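Local coordinates for Serine/threonine-protein kinase Tel1 (Chaetomium thermophilum, PDB 6SKY), which probably phosphorylates serine and threonine residues in [ST]-Q sequences of proteins, using ATP, to activate checkpoint signalling after DNA damage, at residues D2170-R2173 and Q2179-L2182. Sequence-based numbering, arbitrary orientation.
Sequences DIFR and QETL
F2172 and E2180 meet through a CH-pi contact: CB of E2180 stands 3.9 Å from the centroid of the F2172 ring. The line between them lies 11° off the ring normal, which puts the methylene over the centre of one face rather than at an edge. CB is displaced slightly toward CG, as the 3.8 Å to CG of F2172 shows against 4.0 Å to CD1 and CD2 of the same ring. The carboxylate takes no part: the E2180 chain bends at chi2, and its carboxylate plane is turned 45° from that of the ring.

The remaining close contacts are van der Waals contacts of one methyl group. CG2 of T2181 lies 3.8 Å from CB of F2172 and 4.0 Å from the backbone N of R2173, thus sitting against the turn of helix 2154-2174 that carries both residues. With chi1 at 63°, CG2 lies anti to the carbonyl carbon and faces that helix, while OG1 hydrogen-bonds to O of R2178, one turn earlier in helix 2178-2189.

No hydrogen bond crosses between 2170-2173 and 2179-2182. NH1 of R2173 forms a salt bridge with E2209 of helix 2203-2217, and NE a weak, long ion pair with D2216; F2172 also touches L2131 of helix 2124-2143.

The two segments belong to consecutive helices, 2154-2174 and 2178-2189, joined by a short turn, a helical hairpin within the FAT alpha-solenoid. The CA atoms of F2172 and T2181 approach to 6.2 Å. Near this turn the hairpin is held across these segments by van der Waals and CH-pi contact: a methylene over the F2172 ring, and a methyl against F2172 CB and the backbone at R2173, while the R2173 guanidinium and T2181 hydroxyl are directed to E2209 and R2178.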
loop_
_atom_site.group_PDB
_atom_site.type_symbol
_atom_site.label_atom_id
_atom_site.label_comp_id
_atom_site.label_asym_id
_atom_site.label_seq_id
_atom_site.Cartn_x
_atom_site.Cartn_y
_atom_site.Cartn_z
ATOM N N ASP A 2170 9.100 15.890 -14.417
ATOM C CA ASP A 2170 7.938 16.566 -13.830
ATOM C C ASP A 2170 6.631 15.960 -14.332
ATOM O O ASP A 2170 5.729 15.628 -13.542
ATOM C CB ASP A 2170 7.963 18.054 -14.152
ATOM C CG ASP A 2170 9.257 18.708 -13.775
ATOM O OD1 ASP A 2170 10.103 18.041 -13.157
ATOM O OD2 ASP A 2170 9.439 19.895 -14.105
ATOM N N ILE A 2171 6.505 15.821 -15.655
ATOM C CA ILE A 2171 5.257 15.308 -16.219
ATOM C C ILE A 2171 4.965 13.908 -15.697
ATOM O O ILE A 2171 3.846 13.611 -15.277
ATOM C CB ILE A 2171 5.298 15.328 -17.754
ATOM C CG1 ILE A 2171 5.477 16.746 -18.258
ATOM C CG2 ILE A 2171 4.027 14.782 -18.302
ATOM C CD1 ILE A 2171 5.864 16.817 -19.683
ATOM N N PHE A 2172 5.959 13.025 -15.726
ATOM C CA PHE A 2172 5.755 11.661 -15.254
ATOM C C PHE A 2172 5.457 11.616 -13.771
ATOM O O PHE A 2172 4.806 10.682 -13.303
ATOM C CB PHE A 2172 6.981 10.806 -15.548
ATOM C CG PHE A 2172 7.069 10.346 -16.960
ATOM C CD1 PHE A 2172 5.976 9.813 -17.589
ATOM C CD2 PHE A 2172 8.244 10.462 -17.661
ATOM C CE1 PHE A 2172 6.055 9.400 -18.884
ATOM C CE2 PHE A 2172 8.326 10.052 -18.953
ATOM C CZ PHE A 2172 7.231 9.520 -19.569
ATOM N N ARG A 2173 5.950 12.585 -13.007
ATOM C CA ARG A 2173 5.629 12.608 -11.592
ATOM C C ARG A 2173 4.159 12.906 -11.366
ATOM O O ARG A 2173 3.527 12.277 -10.514
ATOM C CB ARG A 2173 6.499 13.623 -10.867
ATOM C CG ARG A 2173 6.328 13.599 -9.374
ATOM C CD ARG A 2173 7.534 14.164 -8.661
ATOM N NE ARG A 2173 8.765 13.473 -9.016
ATOM C CZ ARG A 2173 9.762 14.042 -9.674
ATOM N NH1 ARG A 2173 10.855 13.352 -9.960
ATOM N NH2 ARG A 2173 9.668 15.312 -10.038
ATOM N N GLN A 2179 7.816 3.863 -12.352
ATOM C CA GLN A 2179 8.891 3.239 -13.101
ATOM C C GLN A 2179 9.494 4.193 -14.117
ATOM O O GLN A 2179 10.691 4.121 -14.393
ATOM C CB GLN A 2179 8.382 1.972 -13.774
ATOM C CG GLN A 2179 9.470 1.109 -14.358
ATOM C CD GLN A 2179 10.490 0.694 -13.340
ATOM O OE1 GLN A 2179 11.689 0.734 -13.589
ATOM N NE2 GLN A 2179 10.017 0.284 -12.182
ATOM N N GLU A 2180 8.708 5.120 -14.650
ATOM C CA GLU A 2180 9.250 6.047 -15.628
ATOM C C GLU A 2180 10.120 7.110 -14.981
ATOM O O GLU A 2180 11.139 7.503 -15.553
ATOM C CB GLU A 2180 8.125 6.688 -16.423
ATOM C CG GLU A 2180 7.400 5.730 -17.322
ATOM C CD GLU A 2180 8.327 5.013 -18.281
ATOM O OE1 GLU A 2180 9.351 5.601 -18.688
ATOM O OE2 GLU A 2180 8.037 3.853 -18.633
ATOM N N THR A 2181 9.756 7.581 -13.791
ATOM C CA THR A 2181 10.641 8.493 -13.077
ATOM C C THR A 2181 11.920 7.791 -12.655
ATOM O O THR A 2181 12.998 8.387 -12.686
ATOM C CB THR A 2181 9.943 9.079 -11.856
ATOM O OG1 THR A 2181 9.624 8.028 -10.944
ATOM C CG2 THR A 2181 8.687 9.782 -12.255
ATOM N N LEU A 2182 11.821 6.520 -12.274
ATOM C CA LEU A 2182 13.012 5.748 -11.940
ATOM C C LEU A 2182 13.931 5.603 -13.145
ATOM O O LEU A 2182 15.141 5.834 -13.050
ATOM C CB LEU A 2182 12.586 4.386 -11.413
ATOM C CG LEU A 2182 13.458 3.657 -10.415
ATOM C CD1 LEU A 2182 13.952 4.625 -9.389
ATOM C CD2 LEU A 2182 12.619 2.612 -9.772
#